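PDB 5WLH: LbaCas13a H328A (C2c2) from Lachnospiraceae bacterium NK4A179, which binds CRISPR guide RNA as an RNA-targeting, A-cleaving Cas13a nuclease and probably also matures its own pre-crRNA. Local coordinates for residues Y994-Y998 / S1044-R1050; F1052-T1057 / L1108-S1112. All blocks are in the same frame, centred on the assembly; numbering follows the deposited sequence.

Interaction 1: residues Y994-Y998 / S1044-R1050; sequences YISSY and SKLYGER
CA-CA spacings of 9.0 Å for Tyr994 and Lys1045 and 8.2 Å for Ser997 and Arg1050 leave the two backbones too far apart for direct bonding, and side chains fill the interval. With CG opposite the backbone nitrogen (chi1 -166°), the Tyr994 ring reaches in between Lys1045 and Arg1050. Its OH comes 3.3 Å from Lys1045 CB, while the bent lysine chain lays CE over one ring face. Lys1045 NZ stands 5.9 Å from the ring centroid, at most a weak cation-pi attraction, and donates a hydrogen bond to Gln516 OE1. The last turn of helix 988-995 and the residues after it pack on helix 1039-1047 and on the turn leading to helix 1050-1056, consistent with helical packing near the second HEPN nuclease domain. From that turn the extended Arg1050 chain passes Tyr994, NH2 lying 3.5 Å from CD1 with guanidinium and ring planes 76° apart. Ser997 OG sits over a guanidinium face but donates instead to Tyr994 O at 2.7 Å; Arg1050 NE has its salt bridge with Glu1054. Replacing Tyr994 by alanine would probably leave a gap between the aliphatic parts of Lys1045 and Arg1050 and deprive the water on Ser1044 O of its weak second partner. Alongside, Tyr998 OH meets Arg1050 CG at 3.3 Å; that water donates to Ser1044 O at 2.8 Å.

Interaction 2: residues F1052-T1057 / L1108-S1112; sequences FLEKIT and LMDYS
Leu1053 faces Leu1108 and Ser1112 across two helices whose local axes approach to 10.7 Å and whose N-to-C directions differ by 110°, a steep crossing joined by side chains, with no hydrogen bond from one segment to the other. Followed outward, Leu1053 starts with CB 4.1 Å from Leu1108 CD2. CG, turned anti to the carbonyl carbon (chi1 -73°), lies near Ser1112 OG and sets both methyls against the second helix. CD1 reaches Ser1112 OG at 3.4 Å. CD2 meets the same hydroxyl at 3.3 Å, touches Leu1108 O, and packs on the Leu1108 side chain, with 3.8 Å between the two CD2 atoms. Though pressed against two methyls, Ser1112 OG is satisfied: it donates to Leu1108 O, coming from above the carbonyl plane, while Ser1112 N reaches that oxygen from the opposite face.

Thr1057, the first residue to leave helical geometry, makes a similar side-chain bond back to the helix it has just left. Its OG1 donates to Leu1053 O at 2.6 Å, and the rotamer that allows this (chi1 55°) turns CG2 against the Tyr1111 ring, 3.4 Å from CD2. Ile1056 and Tyr1111 lie side by side, running opposite ways, with Ile1056 CD1 3.7 Å from Tyr1111 CB. The edge of the Phe1052 ring looks at Tyr1111 O from farther off, while Ile1056 CG1 lies above one ring face, nearer the ring's edge than its centre.

The result is a buried, mainly apolar seam between the short helix 1050-1056 and the beginning of the long helix 1106-1145. Helix 1357-1368 packs against both partners, Leu1366 on Phe1052 and Ser1362 on both Thr1057 and Tyr1111, while helix 1039-1047 contacts Met1109.

Interaction 1 closes just before interaction 2 opens along the chain, and their centres lie 9 Å apart. Tyr998 connects them directly: its ring puts CE1 3.8 Å from Leu1053 CB and CG 3.6 Å from Leu1108 CD1, bordering the leucine pair of interaction 2. Glu1054, on the helix of interaction 2, supplies a second tie: OE2 lies 3.0 Å from Ser997 CB and forms the salt bridge with Arg1050. Both contacts fall between the chain's two R-X4-H signatures, which probably mark its HEPN nuclease motifs. The nearest atom to the bound pre-crRNA is about 9 Å away for interaction 1 and about 5 Å for interaction 2, too far for direct hydrogen bonds.

Interaction 1: residues Y994-Y998 / S1044-R1050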
ATOM      1  N   TYR A 994      -8.626  31.976 -19.087  1.00 45.74           N
ATOM      2  CA  TYR A 994      -8.353  30.743 -18.358  1.00 44.88           C
ATOM      3  C   TYR A 994      -8.334  30.986 -16.851  1.00 42.54           C
ATOM      4  O   TYR A 994      -8.900  30.200 -16.082  1.00 46.10           O
ATOM      5  CB  TYR A 994      -7.030  30.145 -18.830  1.00 45.85           C
ATOM      6  CG  TYR A 994      -6.836  28.720 -18.384  1.00 47.00           C
ATOM      7  CD1 TYR A 994      -7.420  27.671 -19.076  1.00 47.19           C
ATOM      8  CD2 TYR A 994      -6.089  28.428 -17.252  1.00 50.69           C
ATOM      9  CE1 TYR A 994      -7.257  26.366 -18.665  1.00 47.01           C
ATOM     10  CE2 TYR A 994      -5.918  27.131 -16.830  1.00 49.46           C
ATOM     11  CZ  TYR A 994      -6.504  26.104 -17.537  1.00 50.81           C
ATOM     12  OH  TYR A 994      -6.332  24.810 -17.112  1.00 53.67           O
ATOM     13  N   ILE A 995      -7.700  32.078 -16.414  1.00 41.18           N
ATOM     14  CA  ILE A 995      -7.673  32.432 -14.996  1.00 39.59           C
ATOM     15  C   ILE A 995      -9.084  32.564 -14.438  1.00 43.17           C
ATOM     16  O   ILE A 995      -9.337  32.227 -13.274  1.00 42.25           O
ATOM     17  CB  ILE A 995      -6.865  33.730 -14.798  1.00 39.82           C
ATOM     18  CG1 ILE A 995      -5.430  33.541 -15.285  1.00 38.75           C
ATOM     19  CG2 ILE A 995      -6.909  34.184 -13.353  1.00 40.16           C
ATOM     20  CD1 ILE A 995      -4.725  34.833 -15.627  1.00 41.46           C
ATOM     21  N   SER A 996     -10.026  33.037 -15.259  1.00 45.12           N
ATOM     22  CA  SER A 996     -11.408  33.219 -14.830  1.00 45.36           C
ATOM     23  C   SER A 996     -12.098  31.912 -14.466  1.00 44.76           C
ATOM     24  O   SER A 996     -13.165  31.952 -13.850  1.00 44.19           O
ATOM     25  CB  SER A 996     -12.208  33.943 -15.921  1.00 47.74           C
ATOM     26  OG  SER A 996     -12.392  33.130 -17.071  1.00 49.88           O
ATOM     27  N   SER A 997     -11.526  30.761 -14.825  1.00 45.13           N
ATOM     28  CA  SER A 997     -12.091  29.500 -14.356  1.00 43.72           C
ATOM     29  C   SER A 997     -11.927  29.344 -12.851  1.00 37.04           C
ATOM     30  O   SER A 997     -12.719  28.645 -12.213  1.00 38.91           O
ATOM     31  CB  SER A 997     -11.430  28.321 -15.067  1.00 49.31           C
ATOM     32  OG  SER A 997     -11.118  28.627 -16.410  1.00 57.28           O
ATOM     33  N   TYR A 998     -10.909  29.976 -12.270  1.00 37.53           N
ATOM     34  CA  TYR A 998     -10.575  29.794 -10.864  1.00 39.30           C
ATOM     35  C   TYR A 998     -10.646  31.071 -10.050  1.00 39.45           C
ATOM     36  O   TYR A 998     -10.565  31.004  -8.815  1.00 37.30           O
ATOM     37  CB  TYR A 998      -9.168  29.195 -10.737  1.00 37.76           C
ATOM     38  CG  TYR A 998      -9.022  27.928 -11.550  1.00 39.96           C
ATOM     39  CD1 TYR A 998      -9.822  26.822 -11.283  1.00 40.93           C
ATOM     40  CD2 TYR A 998      -8.108  27.843 -12.596  1.00 43.68           C
ATOM     41  CE1 TYR A 998      -9.709  25.665 -12.024  1.00 38.81           C
ATOM     42  CE2 TYR A 998      -7.983  26.678 -13.343  1.00 42.46           C
ATOM     43  CZ  TYR A 998      -8.789  25.594 -13.048  1.00 44.01           C
ATOM     44  OH  TYR A 998      -8.685  24.427 -13.779  1.00 42.95           O
ATOM     45  N   SER A1044      -1.817  23.488 -13.064  1.00 28.23           N
ATOM     46  CA  SER A1044      -3.141  22.872 -13.156  1.00 31.80           C
ATOM     47  C   SER A1044      -3.562  22.677 -14.612  1.00 33.49           C
ATOM     48  O   SER A1044      -4.271  21.716 -14.932  1.00 31.14           O
ATOM     49  CB  SER A1044      -4.153  23.722 -12.386  1.00 36.54           C
ATOM     50  OG  SER A1044      -4.693  24.728 -13.218  1.00 44.65           O
ATOM     51  N   LYS A1045      -3.097  23.550 -15.508  1.00 29.17           N
ATOM     52  CA  LYS A1045      -3.398  23.405 -16.932  1.00 30.48           C
ATOM     53  C   LYS A1045      -2.635  22.236 -17.549  1.00 29.88           C
ATOM     54  O   LYS A1045      -3.174  21.508 -18.388  1.00 32.57           O
ATOM     55  CB  LYS A1045      -3.070  24.709 -17.662  1.00 37.21           C
ATOM     56  CG  LYS A1045      -2.950  24.599 -19.185  1.00 44.88           C
ATOM     57  CD  LYS A1045      -4.281  24.852 -19.871  1.00 52.27           C
ATOM     58  CE  LYS A1045      -4.112  25.554 -21.226  1.00 54.91           C
ATOM     59  NZ  LYS A1045      -2.756  25.377 -21.842  1.00 54.00           N
ATOM     60  N   LEU A1046      -1.378  22.045 -17.164  1.00 24.58           N
ATOM     61  CA  LEU A1046      -0.588  20.983 -17.786  1.00 24.81           C
ATOM     62  C   LEU A1046      -0.941  19.621 -17.209  1.00 30.22           C
ATOM     63  O   LEU A1046      -1.033  18.631 -17.947  1.00 27.89           O
ATOM     64  CB  LEU A1046       0.904  21.236 -17.583  1.00 26.10           C
ATOM     65  CG  LEU A1046       1.498  22.518 -18.164  1.00 35.40           C
ATOM     66  CD1 LEU A1046       2.980  22.622 -17.816  1.00 37.29           C
ATOM     67  CD2 LEU A1046       1.302  22.521 -19.655  1.00 35.80           C
ATOM     68  N   TYR A1047      -1.113  19.553 -15.886  1.00 25.46           N
ATOM     69  CA  TYR A1047      -1.206  18.281 -15.184  1.00 29.26           C
ATOM     70  C   TYR A1047      -2.521  18.054 -14.452  1.00 34.60           C
ATOM     71  O   TYR A1047      -2.821  16.900 -14.116  1.00 35.04           O
ATOM     72  CB  TYR A1047      -0.043  18.152 -14.181  1.00 24.51           C
ATOM     73  CG  TYR A1047       1.312  18.448 -14.793  1.00 23.65           C
ATOM     74  CD1 TYR A1047       1.852  17.628 -15.798  1.00 22.62           C
ATOM     75  CD2 TYR A1047       2.057  19.549 -14.372  1.00 24.58           C
ATOM     76  CE1 TYR A1047       3.089  17.898 -16.352  1.00 21.63           C
ATOM     77  CE2 TYR A1047       3.279  19.829 -14.920  1.00 26.12           C
ATOM     78  CZ  TYR A1047       3.791  19.010 -15.914  1.00 26.02           C
ATOM     79  OH  TYR A1047       5.009  19.294 -16.446  1.00 26.06           O
ATOM     80  N   GLY A1048      -3.311  19.105 -14.199  1.00 30.75           N
ATOM     81  CA  GLY A1048      -4.597  18.963 -13.554  1.00 28.76           C
ATOM     82  C   GLY A1048      -5.737  18.814 -14.543  1.00 30.46           C
ATOM     83  O   GLY A1048      -5.557  18.763 -15.762  1.00 32.02           O
ATOM     84  N   GLU A1049      -6.943  18.717 -13.986  1.00 27.67           N
ATOM     85  CA  GLU A1049      -8.156  18.422 -14.740  1.00 30.02           C
ATOM     86  C   GLU A1049      -9.131  19.576 -14.535  1.00 35.48           C
ATOM     87  O   GLU A1049      -9.721  19.718 -13.457  1.00 29.46           O
ATOM     88  CB  GLU A1049      -8.754  17.088 -14.305  1.00 33.19           C
ATOM     89  CG  GLU A1049      -7.761  15.930 -14.425  1.00 31.79           C
ATOM     90  CD  GLU A1049      -7.650  15.407 -15.848  1.00 35.63           C
ATOM     91  OE1 GLU A1049      -8.369  15.920 -16.735  1.00 36.50           O
ATOM     92  OE2 GLU A1049      -6.846  14.480 -16.093  1.00 33.83           O
ATOM     93  N   ARG A1050      -9.283  20.400 -15.576  1.00 37.25           N
ATOM     94  CA  ARG A1050      -9.899  21.712 -15.403  1.00 37.46           C
ATOM     95  C   ARG A1050     -11.347  21.587 -14.976  1.00 30.53           C
ATOM     96  O   ARG A1050     -11.757  22.176 -13.969  1.00 33.88           O
ATOM     97  CB  ARG A1050      -9.790  22.519 -16.696  1.00 41.95           C
ATOM     98  CG  ARG A1050     -10.362  23.922 -16.614  1.00 43.93           C
ATOM     99  CD  ARG A1050     -10.286  24.598 -17.982  1.00 43.62           C
ATOM    100  NE  ARG A1050     -11.220  25.711 -18.105  1.00 48.94           N
ATOM    101  CZ  ARG A1050     -11.262  26.528 -19.153  1.00 56.51           C
ATOM    102  NH1 ARG A1050     -12.140  27.520 -19.194  1.00 61.64           N
ATOM    103  NH2 ARG A1050     -10.420  26.354 -20.162  1.00 56.63           N
TER
HETATM  104  O   HOH W   1      -6.367  21.330 -16.777  1.00 40.21           O

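Interaction 2: residues F1052-T1057 / L1108-S1112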
ATOM      1  N   PHE A1052     -12.922  19.166 -13.673  1.00 31.59           N
ATOM      2  CA  PHE A1052     -13.013  18.593 -12.334  1.00 29.39           C
ATOM      3  C   PHE A1052     -12.783  19.657 -11.264  1.00 30.27           C
ATOM      4  O   PHE A1052     -13.584  19.803 -10.328  1.00 27.64           O
ATOM      5  CB  PHE A1052     -11.998  17.451 -12.206  1.00 24.95           C
ATOM      6  CG  PHE A1052     -11.694  17.063 -10.792  1.00 24.01           C
ATOM      7  CD1 PHE A1052     -12.583  16.277 -10.077  1.00 24.10           C
ATOM      8  CD2 PHE A1052     -10.509  17.456 -10.185  1.00 24.85           C
ATOM      9  CE1 PHE A1052     -12.303  15.897  -8.774  1.00 23.21           C
ATOM     10  CE2 PHE A1052     -10.234  17.088  -8.880  1.00 24.45           C
ATOM     11  CZ  PHE A1052     -11.135  16.309  -8.177  1.00 24.98           C
ATOM     12  N   LEU A1053     -11.690  20.414 -11.386  1.00 26.77           N
ATOM     13  CA  LEU A1053     -11.385  21.435 -10.388  1.00 30.08           C
ATOM     14  C   LEU A1053     -12.498  22.475 -10.301  1.00 32.03           C
ATOM     15  O   LEU A1053     -12.882  22.884  -9.202  1.00 30.28           O
ATOM     16  CB  LEU A1053     -10.051  22.102 -10.702  1.00 32.08           C
ATOM     17  CG  LEU A1053      -8.843  21.202 -10.422  1.00 30.22           C
ATOM     18  CD1 LEU A1053      -7.617  21.773 -11.095  1.00 31.43           C
ATOM     19  CD2 LEU A1053      -8.615  21.069  -8.918  1.00 28.81           C
ATOM     20  N   GLU A1054     -13.041  22.897 -11.451  1.00 30.06           N
ATOM     21  CA  GLU A1054     -14.170  23.830 -11.440  1.00 30.28           C
ATOM     22  C   GLU A1054     -15.392  23.234 -10.754  1.00 33.18           C
ATOM     23  O   GLU A1054     -16.178  23.964 -10.137  1.00 35.30           O
ATOM     24  CB  GLU A1054     -14.546  24.241 -12.864  1.00 31.39           C
ATOM     25  CG  GLU A1054     -13.468  24.993 -13.613  1.00 37.26           C
ATOM     26  CD  GLU A1054     -13.756  25.063 -15.101  1.00 42.22           C
ATOM     27  OE1 GLU A1054     -14.450  24.169 -15.619  1.00 42.27           O
ATOM     28  OE2 GLU A1054     -13.297  26.015 -15.757  1.00 48.82           O
ATOM     29  N   LYS A1055     -15.580  21.919 -10.855  1.00 30.19           N
ATOM     30  CA  LYS A1055     -16.760  21.294 -10.274  1.00 30.20           C
ATOM     31  C   LYS A1055     -16.645  21.080  -8.773  1.00 34.45           C
ATOM     32  O   LYS A1055     -17.671  20.933  -8.103  1.00 36.71           O
ATOM     33  CB  LYS A1055     -17.044  19.957 -10.968  1.00 34.01           C
ATOM     34  CG  LYS A1055     -17.740  20.105 -12.325  1.00 35.91           C
ATOM     35  CD  LYS A1055     -17.610  18.854 -13.178  1.00 39.60           C
ATOM     36  CE  LYS A1055     -17.987  19.129 -14.624  1.00 41.09           C
ATOM     37  NZ  LYS A1055     -19.393  19.624 -14.741  1.00 37.33           N
ATOM     38  N   ILE A1056     -15.442  21.052  -8.213  1.00 33.01           N
ATOM     39  CA  ILE A1056     -15.299  20.701  -6.805  1.00 32.14           C
ATOM     40  C   ILE A1056     -14.878  21.873  -5.943  1.00 28.74           C
ATOM     41  O   ILE A1056     -14.820  21.723  -4.712  1.00 29.69           O
ATOM     42  CB  ILE A1056     -14.329  19.514  -6.614  1.00 32.31           C
ATOM     43  CG1 ILE A1056     -12.932  19.891  -7.091  1.00 35.74           C
ATOM     44  CG2 ILE A1056     -14.871  18.266  -7.332  1.00 27.67           C
ATOM     45  CD1 ILE A1056     -11.836  19.534  -6.105  1.00 37.49           C
ATOM     46  N   THR A1057     -14.577  23.027  -6.533  1.00 32.81           N
ATOM     47  CA  THR A1057     -14.179  24.199  -5.770  1.00 36.43           C
ATOM     48  C   THR A1057     -15.029  25.389  -6.185  1.00 39.19           C
ATOM     49  O   THR A1057     -15.735  25.364  -7.198  1.00 33.96           O
ATOM     50  CB  THR A1057     -12.701  24.539  -5.977  1.00 38.88           C
ATOM     51  OG1 THR A1057     -12.444  24.683  -7.378  1.00 41.02           O
ATOM     52  CG2 THR A1057     -11.828  23.447  -5.417  1.00 37.48           C
ATOM     53  N   LEU A1108      -6.043  24.552  -4.853  1.00 32.39           N
ATOM     54  CA  LEU A1108      -6.276  23.868  -6.125  1.00 37.99           C
ATOM     55  C   LEU A1108      -5.265  22.753  -6.351  1.00 37.59           C
ATOM     56  O   LEU A1108      -5.626  21.634  -6.748  1.00 31.50           O
ATOM     57  CB  LEU A1108      -6.187  24.873  -7.275  1.00 41.60           C
ATOM     58  CG  LEU A1108      -7.399  25.675  -7.733  1.00 45.03           C
ATOM     59  CD1 LEU A1108      -7.038  26.371  -9.033  1.00 46.82           C
ATOM     60  CD2 LEU A1108      -8.616  24.775  -7.918  1.00 45.46           C
ATOM     61  N   MET A1109      -3.980  23.067  -6.168  1.00 35.66           N
ATOM     62  CA  MET A1109      -2.933  22.063  -6.308  1.00 35.26           C
ATOM     63  C   MET A1109      -3.158  20.913  -5.346  1.00 31.90           C
ATOM     64  O   MET A1109      -2.953  19.747  -5.703  1.00 29.71           O
ATOM     65  CB  MET A1109      -1.563  22.691  -6.056  1.00 33.89           C
ATOM     66  CG  MET A1109      -1.280  23.881  -6.926  1.00 41.86           C
ATOM     67  SD  MET A1109      -1.347  23.393  -8.652  1.00 47.23           S
ATOM     68  CE  MET A1109       0.066  22.303  -8.720  1.00 46.39           C
ATOM     69  N   ASP A1110      -3.556  21.234  -4.113  1.00 27.04           N
ATOM     70  CA  ASP A1110      -3.858  20.217  -3.112  1.00 29.79           C
ATOM     71  C   ASP A1110      -4.961  19.288  -3.598  1.00 29.94           C
ATOM     72  O   ASP A1110      -4.806  18.065  -3.577  1.00 22.22           O
ATOM     73  CB  ASP A1110      -4.255  20.884  -1.793  1.00 35.03           C
ATOM     74  CG  ASP A1110      -3.941  20.035  -0.577  1.00 44.73           C
ATOM     75  OD1 ASP A1110      -3.473  18.888  -0.727  1.00 49.27           O
ATOM     76  OD2 ASP A1110      -4.181  20.517   0.548  1.00 50.71           O
ATOM     77  N   TYR A1111      -6.084  19.851  -4.057  1.00 25.88           N
ATOM     78  CA  TYR A1111      -7.168  18.997  -4.530  1.00 29.00           C
ATOM     79  C   TYR A1111      -6.735  18.166  -5.731  1.00 24.91           C
ATOM     80  O   TYR A1111      -7.131  17.003  -5.860  1.00 25.48           O
ATOM     81  CB  TYR A1111      -8.396  19.835  -4.878  1.00 28.78           C
ATOM     82  CG  TYR A1111      -8.896  20.635  -3.706  1.00 28.59           C
ATOM     83  CD1 TYR A1111      -9.009  20.055  -2.455  1.00 26.12           C
ATOM     84  CD2 TYR A1111      -9.205  21.975  -3.842  1.00 33.45           C
ATOM     85  CE1 TYR A1111      -9.454  20.785  -1.369  1.00 31.73           C
ATOM     86  CE2 TYR A1111      -9.647  22.723  -2.759  1.00 32.99           C
ATOM     87  CZ  TYR A1111      -9.771  22.124  -1.535  1.00 33.13           C
ATOM     88  OH  TYR A1111     -10.208  22.861  -0.463  1.00 39.21           O
ATOM     89  N   SER A1112      -5.938  18.747  -6.633  1.00 26.55           N
ATOM     90  CA  SER A1112      -5.486  17.981  -7.796  1.00 26.30           C
ATOM     91  C   SER A1112      -4.629  16.800  -7.371  1.00 26.26           C
ATOM     92  O   SER A1112      -4.769  15.693  -7.912  1.00 26.68           O
ATOM     93  CB  SER A1112      -4.696  18.866  -8.762  1.00 26.54           C
ATOM     94  OG  SER A1112      -5.469  19.974  -9.136  1.00 36.43           O
TER